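Local coordinates for ESX secretion system protein YukD (Bacillus subtilis, PDB 2BPS) that is required for secretion of YukE and is probably a component or regulator of the ESX/ESAT-6-like secretion system, at residues S17-R22 against D34-A39; W51-V54 against K59-S62; K12-S17 against P45-H50; I7-K12 against K30-I35. One frame throughout, in Å; residues are numbered along the deposited sequence.

Contact 1. Residues S17-R22 against D34-A39; sequences SVFDLR and DIAWQA
Phe19 and Leu21 lie on strand 18-22, which passes helix 34-39 with its N-to-C direction turned 123° from that of the helix; the two axes come no closer than 10.6 Å, with Phe19 facing Ala36 and Leu21 facing Ile35. The phenyl ring does most of the work. Phe19 CZ comes to 3.6 Å from Ala36 CA, so the small alanine lets the ring reach almost to the helix backbone. A chi1 of 65° sets CG of Phe19 between the backbone N and the carbonyl carbon and turns the ring to the helix. This is one edge of the beta-grasp fold of ubiquitin-like proteins, where the helix lies across one face of a mixed sheet and strand 18-24 is an outer strand. Ile9 of the adjoining strand 4-10 and Gln40 also touch the Phe19 side chain. With an alanine in place of Phe19, Ala36 would probably lose its covering from this strand and a gap would open beside the helix backbone. Farther along, the contact is methyl to methyl: Leu21 CD1 sits 4.2 Å from Ile35 CD1, while Ile35 CG2 turns to the phenyl ring at a looser 4.5 Å from Phe19 CE2.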
loop_
_atom_site.group_PDB
_atom_site.type_symbol
_atom_site.label_atom_id
_atom_site.label_comp_id
_atom_site.label_asym_id
_atom_site.label_seq_id
_atom_site.Cartn_x
_atom_site.Cartn_y
_atom_site.Cartn_z
ATOM N N SER A 17 5.920 8.714 -7.714
ATOM C CA SER A 17 6.061 9.423 -6.445
ATOM C C SER A 17 6.142 8.480 -5.234
ATOM O O SER A 17 5.997 7.259 -5.360
ATOM C CB SER A 17 4.926 10.439 -6.272
ATOM O OG SER A 17 3.669 9.872 -6.582
ATOM N N VAL A 18 6.388 9.050 -4.063
ATOM C CA VAL A 18 6.508 8.261 -2.848
ATOM C C VAL A 18 6.037 9.054 -1.643
ATOM O O VAL A 18 6.573 10.122 -1.367
ATOM C CB VAL A 18 7.963 7.878 -2.595
ATOM C CG1 VAL A 18 8.096 7.209 -1.249
ATOM C CG2 VAL A 18 8.452 6.985 -3.696
ATOM N N PHE A 19 5.049 8.542 -0.918
ATOM C CA PHE A 19 4.577 9.259 0.254
ATOM C C PHE A 19 4.445 8.340 1.456
ATOM O O PHE A 19 4.425 7.126 1.307
ATOM C CB PHE A 19 3.240 9.927 -0.033
ATOM C CG PHE A 19 2.136 8.966 -0.309
ATOM C CD1 PHE A 19 2.069 8.294 -1.518
ATOM C CD2 PHE A 19 1.151 8.732 0.644
ATOM C CE1 PHE A 19 1.029 7.398 -1.780
ATOM C CE2 PHE A 19 0.111 7.839 0.391
ATOM C CZ PHE A 19 0.049 7.172 -0.823
ATOM N N ASP A 20 4.375 8.925 2.647
ATOM C CA ASP A 20 4.224 8.145 3.868
ATOM C C ASP A 20 2.761 8.168 4.303
ATOM O O ASP A 20 2.050 9.154 4.088
ATOM C CB ASP A 20 5.135 8.686 4.977
ATOM C CG ASP A 20 6.598 8.352 4.734
ATOM O OD1 ASP A 20 6.862 7.455 3.904
ATOM O OD2 ASP A 20 7.484 8.966 5.371
ATOM N N LEU A 21 2.316 7.081 4.921
ATOM C CA LEU A 21 0.924 6.960 5.340
ATOM C C LEU A 21 0.773 6.278 6.696
ATOM O O LEU A 21 1.509 5.348 7.012
ATOM C CB LEU A 21 0.171 6.155 4.267
ATOM C CG LEU A 21 -1.346 5.962 4.156
ATOM C CD1 LEU A 21 -1.682 4.484 4.313
ATOM C CD2 LEU A 21 -2.059 6.828 5.160
ATOM N N ARG A 22 -0.165 6.762 7.503
ATOM C CA ARG A 22 -0.457 6.153 8.795
ATOM C C ARG A 22 -1.930 5.768 8.806
ATOM O O ARG A 22 -2.808 6.631 8.701
ATOM C CB ARG A 22 -0.205 7.107 9.961
ATOM C CG ARG A 22 -0.769 6.551 11.274
ATOM C CD ARG A 22 -0.528 7.467 12.451
ATOM N NE ARG A 22 0.891 7.562 12.767
ATOM C CZ ARG A 22 1.391 8.350 13.711
ATOM N NH1 ARG A 22 2.693 8.371 13.934
ATOM N NH2 ARG A 22 0.588 9.119 14.431
ATOM N N ASP A 34 -6.559 3.166 -2.694
ATOM C CA ASP A 34 -7.585 4.201 -2.794
ATOM C C ASP A 34 -6.966 5.519 -2.360
ATOM O O ASP A 34 -7.042 6.526 -3.062
ATOM C CB ASP A 34 -8.760 3.868 -1.881
ATOM C CG ASP A 34 -9.411 2.543 -2.237
ATOM O OD1 ASP A 34 -10.300 2.107 -1.469
ATOM O OD2 ASP A 34 -9.038 1.944 -3.281
ATOM N N ILE A 35 -6.347 5.488 -1.188
ATOM C CA ILE A 35 -5.694 6.650 -0.625
ATOM C C ILE A 35 -4.634 7.194 -1.574
ATOM O O ILE A 35 -4.558 8.401 -1.809
ATOM C CB ILE A 35 -5.038 6.293 0.717
ATOM C CG1 ILE A 35 -6.119 5.808 1.689
ATOM C CG2 ILE A 35 -4.285 7.491 1.273
ATOM C CD1 ILE A 35 -5.608 5.514 3.070
ATOM N N ALA A 36 -3.820 6.300 -2.122
ATOM C CA ALA A 36 -2.768 6.708 -3.037
ATOM C C ALA A 36 -3.325 7.564 -4.161
ATOM O O ALA A 36 -2.801 8.637 -4.444
ATOM C CB ALA A 36 -2.083 5.496 -3.604
ATOM N N TRP A 37 -4.396 7.097 -4.796
ATOM C CA TRP A 37 -5.002 7.835 -5.902
ATOM C C TRP A 37 -5.630 9.163 -5.498
ATOM O O TRP A 37 -5.565 10.122 -6.259
ATOM C CB TRP A 37 -6.003 6.942 -6.656
ATOM C CG TRP A 37 -5.405 6.371 -7.943
ATOM C CD1 TRP A 37 -5.704 6.749 -9.228
ATOM C CD2 TRP A 37 -4.325 5.428 -8.054
ATOM N NE1 TRP A 37 -4.872 6.114 -10.124
ATOM C CE2 TRP A 37 -4.019 5.296 -9.433
ATOM C CE3 TRP A 37 -3.582 4.686 -7.125
ATOM C CZ2 TRP A 37 -3.003 4.455 -9.904
ATOM C CZ3 TRP A 37 -2.566 3.846 -7.597
ATOM C CH2 TRP A 37 -2.290 3.741 -8.976
ATOM N N GLN A 38 -6.215 9.225 -4.302
ATOM C CA GLN A 38 -6.819 10.461 -3.799
ATOM C C GLN A 38 -5.694 11.476 -3.564
ATOM O O GLN A 38 -5.706 12.572 -4.102
ATOM C CB GLN A 38 -7.571 10.213 -2.474
ATOM C CG GLN A 38 -8.877 9.388 -2.571
ATOM C CD GLN A 38 -9.589 9.140 -1.204
ATOM O OE1 GLN A 38 -9.782 10.063 -0.405
ATOM N NE2 GLN A 38 -9.995 7.891 -0.958
ATOM N N ALA A 39 -4.704 11.081 -2.777
ATOM C CA ALA A 39 -3.578 11.946 -2.434
ATOM C C ALA A 39 -2.654 12.424 -3.563
ATOM O O ALA A 39 -2.257 13.589 -3.581
ATOM C CB ALA A 39 -2.739 11.270 -1.348
#

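Contact 2. Residues W51-V54 against K59-S62; sequences WIRV and KVFS
Trp51, Phe61 and Val60 have the most surface buried in this antiparallel hairpin. The indole of Trp51 reaches across to the neighbouring strand, CG anti to the carbonyl carbon (chi1 -59°), and brings its six-membered ring up to Ser62: Trp51 CZ3 is 3.4 Å from Ser62 CA. The same ring meets Val60 through CE3, 4.0 Å from Val60 CG1, and Val60 in turn sets its other methyl, CG2, 3.8 Å from Arg53 CB. Trp51, Arg53, Val60 and Ser62 share one face of the sheet. Phe61 belongs to the other, where its CE1 packs 3.7 Å from Val54 CG2. Between the faces run the backbone bonds. Ile52 and Phe61 form a hydrogen-bonded pair, with Ile52 N to Phe61 O at 3.2 Å and Phe61 N to Ile52 O at 2.8 Å; Val54 N adds a third bond to Lys59 O. Beyond the hairpin, the guanidinium of Arg53 makes a salt bridge through NH2 to Glu79. The chemistry is thus divided: main-chain bonds fix the register; Ile52, Val54 and Phe61 make an apolar patch on one face, Ile52 and Val54 buried against Leu78, with Lys59 at its exposed margin; the other face mixes aromatic, aliphatic, hydroxyl and charged groups nearer solvent.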
loop_
_atom_site.group_PDB
_atom_site.type_symbol
_atom_site.label_atom_id
_atom_site.label_comp_id
_atom_site.label_asym_id
_atom_site.label_seq_id
_atom_site.Cartn_x
_atom_site.Cartn_y
_atom_site.Cartn_z
ATOM N N TRP A 51 -2.371 -5.644 -6.616
ATOM C CA TRP A 51 -1.276 -6.378 -6.004
ATOM C C TRP A 51 -0.196 -5.443 -5.465
ATOM O O TRP A 51 0.194 -4.460 -6.112
ATOM C CB TRP A 51 -0.674 -7.379 -7.001
ATOM C CG TRP A 51 -1.672 -8.383 -7.499
ATOM C CD1 TRP A 51 -2.457 -8.273 -8.612
ATOM C CD2 TRP A 51 -2.045 -9.616 -6.869
ATOM N NE1 TRP A 51 -3.298 -9.358 -8.712
ATOM C CE2 TRP A 51 -3.067 -10.196 -7.656
ATOM C CE3 TRP A 51 -1.620 -10.284 -5.716
ATOM C CZ2 TRP A 51 -3.670 -11.415 -7.326
ATOM C CZ3 TRP A 51 -2.222 -11.499 -5.386
ATOM C CH2 TRP A 51 -3.235 -12.050 -6.190
ATOM N N ILE A 52 0.267 -5.769 -4.259
ATOM C CA ILE A 52 1.292 -5.013 -3.550
ATOM C C ILE A 52 2.501 -5.876 -3.249
ATOM O O ILE A 52 2.386 -7.069 -2.977
ATOM C CB ILE A 52 0.752 -4.462 -2.194
ATOM C CG1 ILE A 52 0.042 -3.134 -2.419
ATOM C CG2 ILE A 52 1.876 -4.303 -1.183
ATOM C CD1 ILE A 52 -1.225 -3.262 -3.202
ATOM N N ARG A 53 3.664 -5.249 -3.287
ATOM C CA ARG A 53 4.912 -5.929 -2.997
ATOM C C ARG A 53 5.551 -5.223 -1.828
ATOM O O ARG A 53 5.777 -4.020 -1.898
ATOM C CB ARG A 53 5.852 -5.831 -4.186
ATOM C CG ARG A 53 7.229 -6.334 -3.886
ATOM C CD ARG A 53 8.227 -5.897 -4.943
ATOM N NE ARG A 53 9.559 -6.366 -4.577
ATOM C CZ ARG A 53 10.682 -5.702 -4.813
ATOM N NH1 ARG A 53 11.843 -6.217 -4.432
ATOM N NH2 ARG A 53 10.645 -4.526 -5.427
ATOM N N VAL A 54 5.823 -5.939 -0.744
ATOM C CA VAL A 54 6.486 -5.290 0.375
ATOM C C VAL A 54 7.957 -5.386 0.064
ATOM O O VAL A 54 8.599 -6.400 0.303
ATOM C CB VAL A 54 6.210 -5.966 1.701
ATOM C CG1 VAL A 54 6.997 -5.263 2.798
ATOM C CG2 VAL A 54 4.727 -5.909 1.996
ATOM N N LYS A 59 7.941 -9.700 -0.697
ATOM C CA LYS A 59 6.782 -10.574 -0.710
ATOM C C LYS A 59 5.559 -9.814 -1.246
ATOM O O LYS A 59 5.325 -8.656 -0.897
ATOM C CB LYS A 59 6.512 -11.137 0.690
ATOM C CG LYS A 59 5.261 -12.012 0.743
ATOM C CD LYS A 59 5.276 -12.948 1.930
ATOM C CE LYS A 59 4.033 -13.837 1.946
ATOM N NZ LYS A 59 4.162 -14.996 2.888
ATOM N N VAL A 60 4.791 -10.460 -2.113
ATOM C CA VAL A 60 3.616 -9.826 -2.688
ATOM C C VAL A 60 2.324 -10.283 -1.997
ATOM O O VAL A 60 2.199 -11.443 -1.606
ATOM C CB VAL A 60 3.538 -10.114 -4.199
ATOM C CG1 VAL A 60 2.173 -9.753 -4.727
ATOM C CG2 VAL A 60 4.599 -9.310 -4.931
ATOM N N PHE A 61 1.374 -9.363 -1.837
ATOM C CA PHE A 61 0.116 -9.686 -1.192
ATOM C C PHE A 61 -1.080 -9.293 -2.030
ATOM O O PHE A 61 -1.031 -8.301 -2.768
ATOM C CB PHE A 61 0.020 -8.991 0.154
ATOM C CG PHE A 61 1.023 -9.468 1.146
ATOM C CD1 PHE A 61 2.268 -8.871 1.231
ATOM C CD2 PHE A 61 0.732 -10.545 1.981
ATOM C CE1 PHE A 61 3.213 -9.331 2.130
ATOM C CE2 PHE A 61 1.670 -11.018 2.886
ATOM C CZ PHE A 61 2.916 -10.408 2.960
ATOM N N SER A 62 -2.156 -10.077 -1.917
ATOM C CA SER A 62 -3.377 -9.786 -2.664
ATOM C C SER A 62 -3.961 -8.530 -2.048
ATOM O O SER A 62 -3.942 -8.370 -0.828
ATOM C CB SER A 62 -4.392 -10.931 -2.559
ATOM O OG SER A 62 -5.555 -10.639 -3.325
#

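Contact 3. Residues K12-S17 against P45-H50; sequences KHYNGS and PPREGH
With CG anti to its carbonyl carbon (chi1 -64°), Tyr14 sends its ring out from loop 12-17 toward loop 45-50. Tyr14 OH accepts a hydrogen bond from Arg47 N at 3.1 Å, bent to 143° at the hydrogen, and the CB of Arg47 lies 3.4 Å from that same OH. Farther back along the ring, Pro45 O sits at the edge, near the ring plane, 3.4 Å from Tyr14 CE2, and the CA of Pro46 approaches the same carbon. In this ubiquitin-like fold the two loops lie far apart in sequence, one joining strands 4-10 and 18-24, the other running from helix 31-39 to strand 51-54. Tyr14 OH is also hydrogen-bonded to Leu81 O, so the chain terminus is tied into the same place, and Trp37 of the helix meets the tyrosine ring edge-to-face. A phenylalanine at Tyr14 would probably leave both Arg47 N and Leu81 O without their phenol partner. Within the first loop, Asn15 forms an Asx turn: its OD1 takes the N of Ser17 at 2.8 Å and the OG of Ser17 at 2.7 Å, both from one face of the amide.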
loop_
_atom_site.group_PDB
_atom_site.type_symbol
_atom_site.label_atom_id
_atom_site.label_comp_id
_atom_site.label_asym_id
_atom_site.label_seq_id
_atom_site.Cartn_x
_atom_site.Cartn_y
_atom_site.Cartn_z
ATOM N N LYS A 12 6.221 3.632 -7.879
ATOM C CA LYS A 12 7.276 3.435 -8.863
ATOM C C LYS A 12 6.695 3.114 -10.248
ATOM O O LYS A 12 7.087 3.711 -11.245
ATOM C CB LYS A 12 8.186 2.294 -8.394
ATOM C CG LYS A 12 9.339 1.959 -9.320
ATOM C CD LYS A 12 10.079 0.684 -8.874
ATOM C CE LYS A 12 10.764 0.825 -7.498
ATOM N NZ LYS A 12 11.899 1.815 -7.453
ATOM N N HIS A 13 5.752 2.172 -10.284
ATOM C CA HIS A 13 5.109 1.722 -11.522
ATOM C C HIS A 13 4.048 2.669 -12.065
ATOM O O HIS A 13 3.203 2.266 -12.867
ATOM C CB HIS A 13 4.472 0.341 -11.314
ATOM C CG HIS A 13 5.443 -0.715 -10.896
ATOM N ND1 HIS A 13 5.048 -1.900 -10.309
ATOM C CD2 HIS A 13 6.796 -0.753 -10.948
ATOM C CE1 HIS A 13 6.117 -2.617 -10.011
ATOM N NE2 HIS A 13 7.190 -1.943 -10.388
ATOM N N TYR A 14 4.063 3.916 -11.620
ATOM C CA TYR A 14 3.091 4.882 -12.106
ATOM C C TYR A 14 3.774 6.235 -12.293
ATOM O O TYR A 14 4.757 6.321 -13.029
ATOM C CB TYR A 14 1.909 4.962 -11.143
ATOM C CG TYR A 14 1.140 3.660 -11.057
ATOM C CD1 TYR A 14 1.611 2.588 -10.297
ATOM C CD2 TYR A 14 -0.032 3.479 -11.776
ATOM C CE1 TYR A 14 0.928 1.360 -10.265
ATOM C CE2 TYR A 14 -0.722 2.259 -11.751
ATOM C CZ TYR A 14 -0.232 1.210 -10.998
ATOM O OH TYR A 14 -0.887 0.006 -10.997
ATOM N N ASN A 15 3.293 7.294 -11.648
ATOM C CA ASN A 15 3.952 8.589 -11.824
ATOM C C ASN A 15 5.291 8.630 -11.086
ATOM O O ASN A 15 6.032 9.606 -11.186
ATOM C CB ASN A 15 3.063 9.740 -11.347
ATOM C CG ASN A 15 2.795 9.687 -9.861
ATOM O OD1 ASN A 15 3.481 8.973 -9.115
ATOM N ND2 ASN A 15 1.803 10.458 -9.412
ATOM N N GLY A 16 5.580 7.566 -10.337
ATOM C CA GLY A 16 6.838 7.455 -9.609
ATOM C C GLY A 16 6.999 8.182 -8.282
ATOM O O GLY A 16 8.118 8.258 -7.761
ATOM N N SER A 17 5.920 8.714 -7.714
ATOM C CA SER A 17 6.061 9.423 -6.445
ATOM C C SER A 17 6.142 8.480 -5.234
ATOM O O SER A 17 5.997 7.259 -5.360
ATOM C CB SER A 17 4.926 10.439 -6.272
ATOM O OG SER A 17 3.669 9.872 -6.582
ATOM N N PRO A 45 -5.216 4.932 -14.542
ATOM C CA PRO A 45 -5.419 4.705 -13.109
ATOM C C PRO A 45 -4.661 3.473 -12.574
ATOM O O PRO A 45 -3.662 3.059 -13.155
ATOM C CB PRO A 45 -6.921 4.515 -13.042
ATOM C CG PRO A 45 -7.143 3.635 -14.208
ATOM C CD PRO A 45 -6.336 4.327 -15.291
ATOM N N PRO A 46 -5.132 2.866 -11.462
ATOM C CA PRO A 46 -4.422 1.696 -10.939
ATOM C C PRO A 46 -4.726 0.431 -11.718
ATOM O O PRO A 46 -5.739 0.345 -12.407
ATOM C CB PRO A 46 -4.924 1.611 -9.508
ATOM C CG PRO A 46 -6.335 2.007 -9.661
ATOM C CD PRO A 46 -6.227 3.232 -10.546
ATOM N N ARG A 47 -3.849 -0.554 -11.584
ATOM C CA ARG A 47 -4.006 -1.817 -12.283
ATOM C C ARG A 47 -4.879 -2.780 -11.504
ATOM O O ARG A 47 -4.789 -2.880 -10.283
ATOM C CB ARG A 47 -2.640 -2.444 -12.529
ATOM C CG ARG A 47 -2.652 -3.610 -13.497
ATOM C CD ARG A 47 -1.231 -4.030 -13.805
ATOM N NE ARG A 47 -0.368 -2.852 -13.870
ATOM C CZ ARG A 47 0.934 -2.880 -14.134
ATOM N NH1 ARG A 47 1.624 -1.744 -14.163
ATOM N NH2 ARG A 47 1.545 -4.039 -14.372
ATOM N N GLU A 48 -5.728 -3.486 -12.234
ATOM C CA GLU A 48 -6.634 -4.458 -11.651
ATOM C C GLU A 48 -5.846 -5.484 -10.850
ATOM O O GLU A 48 -4.638 -5.631 -11.034
ATOM C CB GLU A 48 -7.430 -5.136 -12.771
ATOM C CG GLU A 48 -8.211 -6.372 -12.357
ATOM C CD GLU A 48 -7.530 -7.664 -12.785
ATOM O OE1 GLU A 48 -7.997 -8.751 -12.371
ATOM O OE2 GLU A 48 -6.533 -7.592 -13.538
ATOM N N GLY A 49 -6.529 -6.186 -9.955
ATOM C CA GLY A 49 -5.861 -7.184 -9.146
ATOM C C GLY A 49 -5.428 -6.598 -7.821
ATOM O O GLY A 49 -5.454 -7.274 -6.791
ATOM N N HIS A 50 -5.035 -5.329 -7.851
ATOM C CA HIS A 50 -4.582 -4.630 -6.658
ATOM C C HIS A 50 -3.482 -5.405 -5.932
ATOM O O HIS A 50 -3.632 -5.779 -4.772
ATOM C CB HIS A 50 -5.759 -4.390 -5.708
ATOM C CG HIS A 50 -6.811 -3.482 -6.268
ATOM N ND1 HIS A 50 -6.509 -2.373 -7.030
ATOM C CD2 HIS A 50 -8.160 -3.493 -6.137
ATOM C CE1 HIS A 50 -7.625 -1.739 -7.345
ATOM N NE2 HIS A 50 -8.641 -2.397 -6.814
#

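Contact 4. Residues I7-K12 against K30-I35; sequences ITIDLK and KKVIDI
Val32 pushes its two methyls against the isoleucines of strand 7-10, meeting Ile9 tip to tip and Ile7 at a slant. Of the two, Ile9 is the closer neighbour: its CD1 lies 3.3 Å from Val32 CG1, and Ile9 CG1 and CG2 both lie 3.7 Å from Val32 CG1, which thus meets three carbons of one side chain. The other methyl of the valine, CG2, faces the notch between the two isoleucine ends, with Val32 CG2 3.9 Å from Ile7 CD1 and equally near Ile9 CD1. The torsions explain the sharing. In Val32, CG1 is anti to the backbone N (chi1 159°) and CG2 is anti to the carbonyl carbon, which turns CG1 to Ile9 and lets CG2 meet both Ile7 and Ile9. Ile7 answers with CG1 between its backbone N and carbonyl carbon (chi1 60°), an orientation that carries CD1 over to the helix.

All three residues are buried, the centre of the contact lies about 3 Å from the centre of the chain, and no hydrogen bond crosses between the segments. This is the heart of the beta-grasp arrangement known from ubiquitin: the helix crosses the concave face of the sheet, and strand 4-10 runs down the interior of that sheet between strands 18-24 and 77-80. Leu78 and Ile80 of strand 77-80 complete the surroundings, the first touching Val32 and the second Ile9, while Leu23 of strand 18-24 lies against Ile7. On the solvent side of the helix, Lys31 and Asp34 form only a long ion pair, Lys31 NZ to Asp34 OD1 3.9 Å.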
loop_
_atom_site.group_PDB
_atom_site.type_symbol
_atom_site.label_atom_id
_atom_site.label_comp_id
_atom_site.label_asym_id
_atom_site.label_seq_id
_atom_site.Cartn_x
_atom_site.Cartn_y
_atom_site.Cartn_z
ATOM N N ILE A 7 3.661 3.473 7.335
ATOM C CA ILE A 7 4.298 2.806 6.213
ATOM C C ILE A 7 4.630 3.800 5.110
ATOM O O ILE A 7 4.378 5.001 5.251
ATOM C CB ILE A 7 3.387 1.691 5.661
ATOM C CG1 ILE A 7 2.060 2.289 5.186
ATOM C CG2 ILE A 7 3.167 0.645 6.742
ATOM C CD1 ILE A 7 1.079 1.276 4.644
ATOM N N THR A 8 5.217 3.295 4.027
ATOM C CA THR A 8 5.569 4.124 2.884
ATOM C C THR A 8 4.967 3.530 1.628
ATOM O O THR A 8 5.075 2.323 1.398
ATOM C CB THR A 8 7.067 4.183 2.683
ATOM O OG1 THR A 8 7.662 4.730 3.847
ATOM C CG2 THR A 8 7.413 5.056 1.515
ATOM N N ILE A 9 4.334 4.368 0.815
ATOM C CA ILE A 9 3.751 3.894 -0.423
ATOM C C ILE A 9 4.602 4.375 -1.593
ATOM O O ILE A 9 4.922 5.561 -1.699
ATOM C CB ILE A 9 2.323 4.388 -0.574
ATOM C CG1 ILE A 9 1.549 4.119 0.726
ATOM C CG2 ILE A 9 1.667 3.698 -1.752
ATOM C CD1 ILE A 9 1.645 2.688 1.264
ATOM N N ASP A 10 4.972 3.439 -2.464
ATOM C CA ASP A 10 5.811 3.734 -3.616
ATOM C C ASP A 10 5.086 3.506 -4.947
ATOM O O ASP A 10 4.764 2.383 -5.308
ATOM C CB ASP A 10 7.072 2.869 -3.535
ATOM C CG ASP A 10 8.114 3.235 -4.575
ATOM O OD1 ASP A 10 9.291 2.860 -4.372
ATOM O OD2 ASP A 10 7.769 3.883 -5.595
ATOM N N LEU A 11 4.831 4.592 -5.673
ATOM C CA LEU A 11 4.159 4.517 -6.965
ATOM C C LEU A 11 5.186 4.434 -8.097
ATOM O O LEU A 11 5.042 5.079 -9.139
ATOM C CB LEU A 11 3.265 5.743 -7.164
ATOM C CG LEU A 11 2.108 5.863 -6.170
ATOM C CD1 LEU A 11 1.450 7.215 -6.315
ATOM C CD2 LEU A 11 1.107 4.752 -6.412
ATOM N N LYS A 12 6.221 3.632 -7.879
ATOM C CA LYS A 12 7.276 3.435 -8.863
ATOM C C LYS A 12 6.695 3.114 -10.248
ATOM O O LYS A 12 7.087 3.711 -11.245
ATOM C CB LYS A 12 8.186 2.294 -8.394
ATOM C CG LYS A 12 9.339 1.959 -9.320
ATOM C CD LYS A 12 10.079 0.684 -8.874
ATOM C CE LYS A 12 10.764 0.825 -7.498
ATOM N NZ LYS A 12 11.899 1.815 -7.453
ATOM N N LYS A 30 -5.655 -3.158 -0.023
ATOM C CA LYS A 30 -6.262 -2.338 -1.055
ATOM C C LYS A 30 -6.451 -0.869 -0.663
ATOM O O LYS A 30 -6.277 0.022 -1.500
ATOM C CB LYS A 30 -7.603 -2.964 -1.432
ATOM C CG LYS A 30 -8.457 -2.156 -2.377
ATOM C CD LYS A 30 -9.668 -2.965 -2.829
ATOM C CE LYS A 30 -10.449 -3.512 -1.643
ATOM N NZ LYS A 30 -11.599 -4.328 -2.099
ATOM N N LYS A 31 -6.798 -0.611 0.598
ATOM C CA LYS A 31 -7.022 0.764 1.055
ATOM C C LYS A 31 -5.871 1.685 0.698
ATOM O O LYS A 31 -6.080 2.844 0.352
ATOM C CB LYS A 31 -7.225 0.824 2.568
ATOM C CG LYS A 31 -8.593 1.338 3.013
ATOM C CD LYS A 31 -8.999 2.629 2.321
ATOM C CE LYS A 31 -10.420 3.032 2.720
ATOM N NZ LYS A 31 -10.960 4.125 1.851
ATOM N N VAL A 32 -4.654 1.170 0.817
ATOM C CA VAL A 32 -3.470 1.943 0.485
ATOM C C VAL A 32 -3.597 2.489 -0.939
ATOM O O VAL A 32 -3.125 3.587 -1.237
ATOM C CB VAL A 32 -2.186 1.072 0.578
ATOM C CG1 VAL A 32 -1.066 1.699 -0.232
ATOM C CG2 VAL A 32 -1.750 0.943 2.022
ATOM N N ILE A 33 -4.248 1.724 -1.812
ATOM C CA ILE A 33 -4.398 2.146 -3.194
ATOM C C ILE A 33 -5.429 3.265 -3.386
ATOM O O ILE A 33 -5.199 4.214 -4.155
ATOM C CB ILE A 33 -4.737 0.952 -4.084
ATOM C CG1 ILE A 33 -3.670 -0.126 -3.911
ATOM C CG2 ILE A 33 -4.739 1.372 -5.540
ATOM C CD1 ILE A 33 -3.925 -1.356 -4.722
ATOM N N ASP A 34 -6.559 3.166 -2.694
ATOM C CA ASP A 34 -7.585 4.201 -2.794
ATOM C C ASP A 34 -6.966 5.519 -2.360
ATOM O O ASP A 34 -7.042 6.526 -3.062
ATOM C CB ASP A 34 -8.760 3.868 -1.881
ATOM C CG ASP A 34 -9.411 2.543 -2.237
ATOM O OD1 ASP A 34 -10.300 2.107 -1.469
ATOM O OD2 ASP A 34 -9.038 1.944 -3.281
ATOM N N ILE A 35 -6.347 5.488 -1.188
ATOM C CA ILE A 35 -5.694 6.650 -0.625
ATOM C C ILE A 35 -4.634 7.194 -1.574
ATOM O O ILE A 35 -4.558 8.401 -1.809
ATOM C CB ILE A 35 -5.038 6.293 0.717
ATOM C CG1 ILE A 35 -6.119 5.808 1.689
ATOM C CG2 ILE A 35 -4.285 7.491 1.273
ATOM C CD1 ILE A 35 -5.608 5.514 3.070
#

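Overall arrangement
Contacts 1 and 4 lie side by side, their centres about 5 Å apart: both set helix 31-39 against the sheet, over the neighbouring strands 18-24 and 4-10. Contact 2, the hairpin 51-54/59-62, belongs to the other end of the same five-stranded sheet, about 16 Å from contact 1 between centres and across the chain's centre from it, yet Ile52 still reaches Ile33 of the helix. Contact 3 closes a loop within which contact 1 is nested, crosses contact 4 in sequence, and leads directly into contact 2. Trp37 packs against Pro46, joining contacts 1 and 3. Together they join helix, sheet and long loops of one compact ubiquitin-like unit.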